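PDB 4GDI: neuraminidase from Influenza A virus, which forms a tetrameric six-bladed beta-propeller and is predicted to cleave terminal sialic acid from glycoconjugates, although its putative active site has diverged from that of its relatives. Local coordinates for residues T244-G249 / S286-F291; G266-I271 / C338-I343; E311-K316 / S357-I362. All coordinates share one frame; numbering follows the deposited sequence.

Interaction 1: residues T244-G249 / S286-F291; sequences TDFPRG and SSQNGF. With CA (calcium ion), chain R.
With chi1 at -169°, the Phe246 side chain swings its ring opposite its own backbone nitrogen and out to Ser287 and Gln288, in the turn just before strand 289-296, where Gln288, its chi1 of -137° lying off the usual staggered values, lays its CG over one ring face. The pair joins a calcium-binding loop of the six-bladed beta-propeller to the turn that leads into that strand of a propeller blade. Gln288 CG stands 4.3 Å from the centroid of the Phe246 ring, a CH-pi contact set toward the rim, while Pro247 CB covers the opposite face. The aromatic ring is thus held between a neighbour in its own segment and one across the contact. Farther round, Phe246 CE2 comes within 3.4 Å of Ser287 O, and the ring edge reaches the backbone of Ser286. The Gln288 amide, turned 72° from the ring plane, brings OE1 to 3.8 Å from Phe246 CD1; its NE2 donates instead to Thr318 O. Gln288 is the centre of an inverse gamma turn, and the peptide bond before Pro247 is cis. The base of the Phe246 loop is fixed by metal: Asp245 OD2 binds calcium at 2.3 Å, beside the carbonyls of Asn215, Asp219, Gly263 and Gly265. Arg248 NH1 reaches back to Asp245 O at 3.1 Å, with that oxygen lying in the guanidinium plane. A water 2.4 Å from the calcium ion is a further ligand. The same water donates to Pro247 O, 2.6 Å away.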
loop_
_atom_site.group_PDB
_atom_site.type_symbol
_atom_site.label_atom_id
_atom_site.label_comp_id
_atom_site.label_asym_id
_atom_site.label_seq_id
_atom_site.Cartn_x
_atom_site.Cartn_y
_atom_site.Cartn_z
ATOM N N THR A 244 21.475 -19.002 -31.545
ATOM C CA THR A 244 21.044 -18.800 -30.163
ATOM C C THR A 244 19.537 -18.899 -29.936
ATOM O O THR A 244 19.074 -18.788 -28.802
ATOM C CB THR A 244 21.536 -17.446 -29.574
ATOM O OG1 THR A 244 20.952 -16.347 -30.290
ATOM C CG2 THR A 244 23.042 -17.354 -29.625
ATOM N N ASP A 245 18.775 -19.117 -30.998
ATOM C CA ASP A 245 17.351 -19.367 -30.853
ATOM C C ASP A 245 17.167 -20.739 -30.179
ATOM O O ASP A 245 18.106 -21.525 -30.056
ATOM C CB ASP A 245 16.691 -19.362 -32.228
ATOM C CG ASP A 245 15.213 -19.020 -32.184
ATOM O OD1 ASP A 245 14.651 -18.821 -31.078
ATOM O OD2 ASP A 245 14.616 -18.949 -33.277
ATOM N N PHE A 246 15.961 -20.998 -29.698
ATOM C CA PHE A 246 15.560 -22.346 -29.343
ATOM C C PHE A 246 14.195 -22.611 -29.954
ATOM O O PHE A 246 13.255 -21.858 -29.707
ATOM C CB PHE A 246 15.512 -22.572 -27.841
ATOM C CG PHE A 246 15.351 -24.024 -27.481
ATOM C CD1 PHE A 246 14.098 -24.627 -27.525
ATOM C CD2 PHE A 246 16.455 -24.799 -27.164
ATOM C CE1 PHE A 246 13.946 -25.974 -27.240
ATOM C CE2 PHE A 246 16.310 -26.153 -26.872
ATOM C CZ PHE A 246 15.051 -26.734 -26.908
ATOM N N PRO A 247 14.075 -23.699 -30.741
ATOM C CA PRO A 247 15.108 -24.726 -30.951
ATOM C C PRO A 247 16.218 -24.278 -31.882
ATOM O O PRO A 247 16.149 -23.188 -32.465
ATOM C CB PRO A 247 14.326 -25.875 -31.602
ATOM C CG PRO A 247 13.238 -25.206 -32.346
ATOM C CD PRO A 247 12.870 -23.966 -31.547
ATOM N N ARG A 248 17.240 -25.120 -32.018
ATOM C CA ARG A 248 18.342 -24.844 -32.936
ATOM C C ARG A 248 19.098 -26.127 -33.226
ATOM O O ARG A 248 18.933 -27.110 -32.519
ATOM C CB ARG A 248 19.313 -23.822 -32.337
ATOM C CG ARG A 248 19.919 -24.222 -31.002
ATOM C CD ARG A 248 21.059 -23.273 -30.637
ATOM N NE ARG A 248 21.707 -23.596 -29.365
ATOM C CZ ARG A 248 21.198 -23.361 -28.158
ATOM N NH1 ARG A 248 19.996 -22.796 -28.008
ATOM N NH2 ARG A 248 21.905 -23.703 -27.087
ATOM N N GLY A 249 19.926 -26.100 -34.263
ATOM C CA GLY A 249 20.842 -27.187 -34.553
ATOM C C GLY A 249 22.151 -26.990 -33.813
ATOM O O GLY A 249 22.235 -26.192 -32.873
ATOM N N SER A 286 19.406 -29.336 -26.878
ATOM C CA SER A 286 18.492 -30.466 -26.841
ATOM C C SER A 286 17.294 -30.201 -25.929
ATOM O O SER A 286 16.227 -30.775 -26.109
ATOM C CB SER A 286 19.245 -31.711 -26.369
ATOM O OG SER A 286 20.092 -31.401 -25.266
ATOM N N SER A 287 17.471 -29.327 -24.948
ATOM C CA SER A 287 16.384 -28.983 -24.045
ATOM C C SER A 287 16.464 -27.509 -23.697
ATOM O O SER A 287 17.522 -26.904 -23.790
ATOM C CB SER A 287 16.480 -29.805 -22.764
ATOM O OG SER A 287 17.572 -29.373 -21.969
ATOM N N GLN A 288 15.341 -26.947 -23.272
ATOM C CA GLN A 288 15.279 -25.544 -22.888
ATOM C C GLN A 288 15.795 -25.393 -21.461
ATOM O O GLN A 288 15.102 -24.867 -20.592
ATOM C CB GLN A 288 13.835 -25.069 -22.986
ATOM C CG GLN A 288 13.653 -23.727 -23.594
ATOM C CD GLN A 288 12.194 -23.426 -23.815
ATOM O OE1 GLN A 288 11.618 -23.842 -24.813
ATOM N NE2 GLN A 288 11.575 -22.733 -22.862
ATOM N N ASN A 289 17.011 -25.875 -21.216
ATOM C CA ASN A 289 17.584 -25.832 -19.884
ATOM C C ASN A 289 18.870 -25.025 -19.840
ATOM O O ASN A 289 19.640 -25.036 -20.796
ATOM C CB ASN A 289 17.849 -27.250 -19.396
ATOM C CG ASN A 289 16.571 -28.018 -19.160
ATOM O OD1 ASN A 289 15.995 -28.597 -20.085
ATOM N ND2 ASN A 289 16.099 -27.996 -17.928
ATOM N N GLY A 290 19.092 -24.349 -18.718
ATOM C CA GLY A 290 20.290 -23.555 -18.508
ATOM C C GLY A 290 20.239 -22.232 -19.255
ATOM O O GLY A 290 19.358 -22.010 -20.077
ATOM N N PHE A 291 21.194 -21.355 -18.963
ATOM C CA PHE A 291 21.341 -20.105 -19.705
ATOM C C PHE A 291 22.799 -19.693 -19.676
ATOM O O PHE A 291 23.436 -19.640 -18.612
ATOM C CB PHE A 291 20.462 -19.007 -19.103
ATOM C CG PHE A 291 20.026 -17.951 -20.084
ATOM C CD1 PHE A 291 19.175 -18.257 -21.131
ATOM C CD2 PHE A 291 20.421 -16.638 -19.923
ATOM C CE1 PHE A 291 18.756 -17.281 -22.016
ATOM C CE2 PHE A 291 19.994 -15.652 -20.812
ATOM C CZ PHE A 291 19.165 -15.976 -21.852
HETATM CA CA CA R . 13.824 -19.903 -35.177
HETATM O O HOH W 1 14.822 -21.967 -34.397
#

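Interaction 2: residues G266-I271 / C338-I343; sequences GIQGFI and CFWLEI. With NO3 (nitrate ion), chain B.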
loop_
_atom_site.group_PDB
_atom_site.type_symbol
_atom_site.label_atom_id
_atom_site.label_comp_id
_atom_site.label_asym_id
_atom_site.label_seq_id
_atom_site.Cartn_x
_atom_site.Cartn_y
_atom_site.Cartn_z
ATOM N N GLY A 266 10.777 -20.928 -32.301
ATOM C CA GLY A 266 11.732 -20.120 -31.586
ATOM C C GLY A 266 11.145 -19.493 -30.339
ATOM O O GLY A 266 9.990 -19.737 -29.971
ATOM N N ILE A 267 11.958 -18.678 -29.682
ATOM C CA ILE A 267 11.591 -18.105 -28.404
ATOM C C ILE A 267 12.288 -16.752 -28.242
ATOM O O ILE A 267 13.425 -16.582 -28.674
ATOM C CB ILE A 267 11.950 -19.067 -27.261
ATOM C CG1 ILE A 267 11.268 -18.617 -25.963
ATOM C CG2 ILE A 267 13.459 -19.172 -27.120
ATOM C CD1 ILE A 267 11.316 -19.626 -24.836
ATOM N N GLN A 268 11.580 -15.774 -27.676
ATOM C CA GLN A 268 12.141 -14.429 -27.491
ATOM C C GLN A 268 13.491 -14.481 -26.798
ATOM O O GLN A 268 13.654 -15.156 -25.774
ATOM C CB GLN A 268 11.178 -13.573 -26.663
ATOM C CG GLN A 268 11.540 -12.087 -26.587
ATOM C CD GLN A 268 10.335 -11.242 -26.189
ATOM O OE1 GLN A 268 9.421 -11.728 -25.527
ATOM N NE2 GLN A 268 10.328 -9.989 -26.607
ATOM N N GLY A 269 14.454 -13.754 -27.354
ATOM C CA GLY A 269 15.788 -13.674 -26.793
ATOM C C GLY A 269 16.568 -12.467 -27.297
ATOM O O GLY A 269 16.090 -11.720 -28.144
ATOM N N PHE A 270 17.781 -12.296 -26.785
ATOM C CA PHE A 270 18.549 -11.077 -27.020
ATOM C C PHE A 270 20.022 -11.333 -27.337
ATOM O O PHE A 270 20.589 -12.348 -26.924
ATOM C CB PHE A 270 18.463 -10.176 -25.781
ATOM C CG PHE A 270 19.173 -10.728 -24.563
ATOM C CD1 PHE A 270 20.511 -10.470 -24.352
ATOM C CD2 PHE A 270 18.491 -11.487 -23.618
ATOM C CE1 PHE A 270 21.166 -10.959 -23.224
ATOM C CE2 PHE A 270 19.138 -11.980 -22.485
ATOM C CZ PHE A 270 20.476 -11.723 -22.294
ATOM N N ILE A 271 20.608 -10.387 -28.067
ATOM C CA ILE A 271 22.055 -10.299 -28.317
ATOM C C ILE A 271 22.465 -8.854 -28.038
ATOM O O ILE A 271 21.892 -7.931 -28.614
ATOM C CB ILE A 271 22.396 -10.648 -29.789
ATOM C CG1 ILE A 271 22.112 -12.132 -30.067
ATOM C CG2 ILE A 271 23.849 -10.281 -30.129
ATOM C CD1 ILE A 271 22.495 -12.588 -31.455
ATOM N N CYS A 338 20.503 -4.303 -18.744
ATOM C CA CYS A 338 20.055 -5.452 -17.966
ATOM C C CYS A 338 19.229 -6.347 -18.868
ATOM O O CYS A 338 18.845 -5.952 -19.970
ATOM C CB CYS A 338 19.193 -4.999 -16.775
ATOM S SG CYS A 338 19.937 -3.812 -15.621
ATOM N N PHE A 339 18.953 -7.564 -18.415
ATOM C CA PHE A 339 17.994 -8.374 -19.136
ATOM C C PHE A 339 17.071 -9.067 -18.161
ATOM O O PHE A 339 17.397 -9.227 -16.981
ATOM C CB PHE A 339 18.689 -9.374 -20.078
ATOM C CG PHE A 339 19.526 -10.423 -19.374
ATOM C CD1 PHE A 339 18.965 -11.618 -18.964
ATOM C CD2 PHE A 339 20.883 -10.224 -19.170
ATOM C CE1 PHE A 339 19.738 -12.584 -18.331
ATOM C CE2 PHE A 339 21.664 -11.185 -18.540
ATOM C CZ PHE A 339 21.086 -12.370 -18.125
ATOM N N TRP A 340 15.887 -9.430 -18.644
ATOM C CA TRP A 340 14.969 -10.232 -17.862
ATOM C C TRP A 340 14.959 -11.635 -18.475
ATOM O O TRP A 340 15.252 -11.809 -19.669
ATOM C CB TRP A 340 13.561 -9.605 -17.822
ATOM C CG TRP A 340 12.995 -9.203 -19.188
ATOM C CD1 TRP A 340 12.983 -7.952 -19.735
ATOM C CD2 TRP A 340 12.365 -10.063 -20.151
ATOM N NE1 TRP A 340 12.395 -7.979 -20.973
ATOM C CE2 TRP A 340 12.005 -9.266 -21.252
ATOM C CE3 TRP A 340 12.072 -11.433 -20.186
ATOM C CZ2 TRP A 340 11.371 -9.791 -22.379
ATOM C CZ3 TRP A 340 11.450 -11.943 -21.298
ATOM C CH2 TRP A 340 11.105 -11.132 -22.376
ATOM N N LEU A 341 14.612 -12.625 -17.660
ATOM C CA LEU A 341 14.640 -14.017 -18.084
ATOM C C LEU A 341 13.582 -14.837 -17.343
ATOM O O LEU A 341 13.513 -14.795 -16.119
ATOM C CB LEU A 341 16.032 -14.590 -17.821
ATOM C CG LEU A 341 16.200 -16.109 -17.874
ATOM C CD1 LEU A 341 16.085 -16.592 -19.288
ATOM C CD2 LEU A 341 17.549 -16.477 -17.284
ATOM N N GLU A 342 12.735 -15.526 -18.103
ATOM C CA GLU A 342 11.732 -16.431 -17.543
ATOM C C GLU A 342 12.431 -17.655 -16.983
ATOM O O GLU A 342 13.229 -18.309 -17.679
ATOM C CB GLU A 342 10.744 -16.905 -18.611
ATOM C CG GLU A 342 9.661 -15.893 -18.988
ATOM C CD GLU A 342 8.752 -16.397 -20.096
ATOM O OE1 GLU A 342 9.153 -17.355 -20.798
ATOM O OE2 GLU A 342 7.632 -15.839 -20.254
ATOM N N ILE A 343 12.136 -17.939 -15.720
ATOM C CA ILE A 343 12.547 -19.170 -15.061
ATOM C C ILE A 343 11.273 -20.005 -14.921
ATOM O O ILE A 343 10.272 -19.532 -14.378
ATOM C CB ILE A 343 13.120 -18.873 -13.670
ATOM C CG1 ILE A 343 14.354 -17.964 -13.775
ATOM C CG2 ILE A 343 13.457 -20.170 -12.916
ATOM C CD1 ILE A 343 15.482 -18.534 -14.579
HETATM N N NO3 B . 7.445 -15.480 -27.084
HETATM O O1 NO3 B . 7.637 -14.146 -26.697
HETATM O O2 NO3 B . 6.144 -15.958 -27.322
HETATM O O3 NO3 B . 8.548 -16.329 -27.228
#
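Phe270 sets its CZ down on Phe339, 3.3 Å from CG, as two phenylalanine side chains meet almost at right angles. Their ring planes are inclined by 33° and their centroids lie 4.7 Å apart, an oblique pairing. Overlap is off-centre: Phe339 CB rests over the Phe270 face, 4.0 Å from its centroid. Both residues keep chi1 near +65°, and in both the bond to CB points at the other segment. Alongside, the extended side chain of Gln268 crosses Trp340 and puts OE1 in the indole plane, at the edge, 3.6 Å from CH2. The amide and indole planes are almost perpendicular. Gln268 NE2 donates to Pro148 O, which ties down the far end of the amide. Phe339 and Trp340 belong to strand 338-346, an inner strand of the antiparallel sheet in which strand 20-25, from near the N terminus, joins three strands from the C-terminal part of the chain, a closure common in beta-propellers. On that sheet Phe339 also meets Phe359 and, edge-to-face, Trp21, while Phe323 adjoins Phe270. The backbone nitrogen of Gln268 donates an almost straight bond to a nitrate oxygen, O3, at 3.1 Å. This ion, probably from the crystallisation liquor, is also hydrogen-bonded by Arg320 NE.

Interaction 3: residues E311-K316 / S357-I362; sequences ELFSNK and STFCGI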
loop_
_atom_site.group_PDB
_atom_site.type_symbol
_atom_site.label_atom_id
_atom_site.label_comp_id
_atom_site.label_asym_id
_atom_site.label_seq_id
_atom_site.Cartn_x
_atom_site.Cartn_y
_atom_site.Cartn_z
ATOM N N GLU A 311 28.026 -19.554 -17.395
ATOM C CA GLU A 311 26.896 -20.442 -17.366
ATOM C C GLU A 311 26.080 -20.011 -16.169
ATOM O O GLU A 311 26.312 -20.469 -15.054
ATOM C CB GLU A 311 27.381 -21.885 -17.233
ATOM C CG GLU A 311 26.286 -22.924 -17.319
ATOM C CD GLU A 311 26.847 -24.332 -17.462
ATOM O OE1 GLU A 311 27.843 -24.506 -18.201
ATOM O OE2 GLU A 311 26.301 -25.261 -16.832
ATOM N N LEU A 312 25.143 -19.094 -16.397
ATOM C CA LEU A 312 24.360 -18.518 -15.305
ATOM C C LEU A 312 23.431 -19.556 -14.677
ATOM O O LEU A 312 23.240 -19.580 -13.456
ATOM C CB LEU A 312 23.548 -17.328 -15.808
ATOM C CG LEU A 312 24.368 -16.123 -16.275
ATOM C CD1 LEU A 312 23.417 -14.987 -16.723
ATOM C CD2 LEU A 312 25.318 -15.651 -15.175
ATOM N N PHE A 313 22.853 -20.402 -15.522
ATOM C CA PHE A 313 22.077 -21.550 -15.059
ATOM C C PHE A 313 22.540 -22.777 -15.843
ATOM O O PHE A 313 22.922 -22.654 -17.008
ATOM C CB PHE A 313 20.583 -21.324 -15.302
ATOM C CG PHE A 313 19.988 -20.211 -14.481
ATOM C CD1 PHE A 313 19.579 -20.431 -13.174
ATOM C CD2 PHE A 313 19.827 -18.944 -15.023
ATOM C CE1 PHE A 313 19.026 -19.398 -12.418
ATOM C CE2 PHE A 313 19.277 -17.912 -14.274
ATOM C CZ PHE A 313 18.876 -18.138 -12.973
ATOM N N SER A 314 22.502 -23.958 -15.229
ATOM C CA SER A 314 22.861 -25.186 -15.951
ATOM C C SER A 314 21.650 -26.040 -16.231
ATOM O O SER A 314 21.426 -26.452 -17.366
ATOM C CB SER A 314 23.876 -26.023 -15.177
ATOM O OG SER A 314 25.076 -25.307 -14.969
ATOM N N ASN A 315 20.871 -26.314 -15.192
ATOM C CA ASN A 315 19.756 -27.240 -15.299
ATOM C C ASN A 315 18.370 -26.594 -15.204
ATOM O O ASN A 315 17.407 -27.145 -15.725
ATOM C CB ASN A 315 19.895 -28.325 -14.230
ATOM C CG ASN A 315 21.107 -29.209 -14.461
ATOM O OD1 ASN A 315 21.304 -29.738 -15.558
ATOM N ND2 ASN A 315 21.940 -29.351 -13.437
ATOM N N LYS A 316 18.262 -25.442 -14.548
ATOM C CA LYS A 316 16.957 -24.787 -14.411
ATOM C C LYS A 316 16.351 -24.585 -15.787
ATOM O O LYS A 316 17.056 -24.254 -16.737
ATOM C CB LYS A 316 17.075 -23.437 -13.696
ATOM C CG LYS A 316 16.369 -23.384 -12.354
ATOM C CD LYS A 316 16.556 -22.027 -11.672
ATOM C CE LYS A 316 16.021 -22.033 -10.242
ATOM N NZ LYS A 316 14.755 -22.828 -10.106
ATOM N N SER A 357 13.255 -13.484 -13.603
ATOM C CA SER A 357 14.411 -12.993 -12.880
ATOM C C SER A 357 15.050 -11.890 -13.731
ATOM O O SER A 357 14.770 -11.763 -14.930
ATOM C CB SER A 357 15.401 -14.122 -12.652
ATOM O OG SER A 357 15.985 -14.485 -13.887
ATOM N N THR A 358 15.908 -11.095 -13.119
ATOM C CA THR A 358 16.577 -10.016 -13.840
ATOM C C THR A 358 18.060 -10.021 -13.502
ATOM O O THR A 358 18.435 -10.353 -12.379
ATOM C CB THR A 358 16.001 -8.628 -13.484
ATOM O OG1 THR A 358 16.128 -8.395 -12.081
ATOM C CG2 THR A 358 14.552 -8.498 -13.868
ATOM N N PHE A 359 18.882 -9.650 -14.487
ATOM C CA PHE A 359 20.337 -9.639 -14.372
ATOM C C PHE A 359 20.829 -8.336 -14.996
ATOM O O PHE A 359 20.331 -7.925 -16.032
ATOM C CB PHE A 359 20.966 -10.791 -15.161
ATOM C CG PHE A 359 20.820 -12.136 -14.519
ATOM C CD1 PHE A 359 19.649 -12.850 -14.638
ATOM C CD2 PHE A 359 21.871 -12.691 -13.806
ATOM C CE1 PHE A 359 19.524 -14.095 -14.054
ATOM C CE2 PHE A 359 21.754 -13.937 -13.229
ATOM C CZ PHE A 359 20.579 -14.638 -13.352
ATOM N N CYS A 360 21.808 -7.702 -14.379
ATOM C CA CYS A 360 22.379 -6.478 -14.942
ATOM C C CYS A 360 23.873 -6.636 -15.195
ATOM O O CYS A 360 24.561 -7.387 -14.492
ATOM C CB CYS A 360 22.121 -5.300 -14.011
ATOM S SG CYS A 360 20.384 -4.848 -13.909
ATOM N N GLY A 361 24.369 -5.933 -16.207
ATOM C CA GLY A 361 25.780 -5.976 -16.532
ATOM C C GLY A 361 26.584 -5.246 -15.478
ATOM O O GLY A 361 26.105 -4.285 -14.901
ATOM N N ILE A 362 27.794 -5.724 -15.198
ATOM C CA ILE A 362 28.694 -5.028 -14.277
ATOM C C ILE A 362 30.023 -4.880 -14.982
ATOM O O ILE A 362 30.342 -5.662 -15.863
ATOM C CB ILE A 362 28.911 -5.781 -12.942
ATOM C CG1 ILE A 362 29.409 -7.207 -13.210
ATOM C CG2 ILE A 362 27.620 -5.815 -12.122
ATOM C CD1 ILE A 362 29.924 -7.937 -11.980
#
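Two neighbouring side chains, Leu312 and Phe313, converge on the Phe359 ring from different sides: the leucine over a face, the phenylalanine at the rim. What lets consecutive residues do this is a classic beta bulge, in which Leu312 and Phe313 together stand opposite Phe291, just where the propeller chain turns the corner from strand 309-311 toward strand 317-324. Leu312 and Phe359 approach from opposite directions, and CD1 of the leucine hangs 4.2 Å from the Phe359 centroid in a CH-pi contact shifted toward the rim. Phe313 behaves otherwise. Its ring stands almost upright to that of Phe359, at 86°, yet the two meet rim to rim with centroids 5.9 Å apart, so neither lies over the other's face. With chi1 of -75°, Phe359 directs its ring opposite its own carbonyl carbon and into the angle between the two bulge residues. The contact is buried, and side chains of strand 338-346 adjoin it: Phe339 touches Leu312, and Leu341 and Ile343 touch Phe313. The ends of the segments reach the tetramer interface, where Lys316 forms a salt bridge with Glu76 of a neighbouring subunit and Ile362 packs on Thr136 of the same subunit. Within the apolar core of the contact, the tightest approach is that of Phe313 CE2 to Phe359 CZ, 3.6 Å.

In the fold
From the N terminus, strand 20-25, early in the chain, later pairs with strand 352-362. Interaction 1 closes the first loop, from the calcium-binding region at 244-249 to 286-291. Interaction 2 opens inside that loop, at 266-271, and ends beyond it at 338-343, so the two cross; Ile267 N probably donates a hydrogen bond to Asp245 OD1, tying the calcium loop to interaction 2. Interaction 3 begins only after interaction 1 has closed, but crosses interaction 2. Strands 338-346 and 352-362, neighbours in one sheet, are further joined by the Cys338-Cys360 disulfide. A backbone bond between Gly290 and Lys316 joins strand 289-296 of interaction 1 to the corner before strand 317-324 in interaction 3.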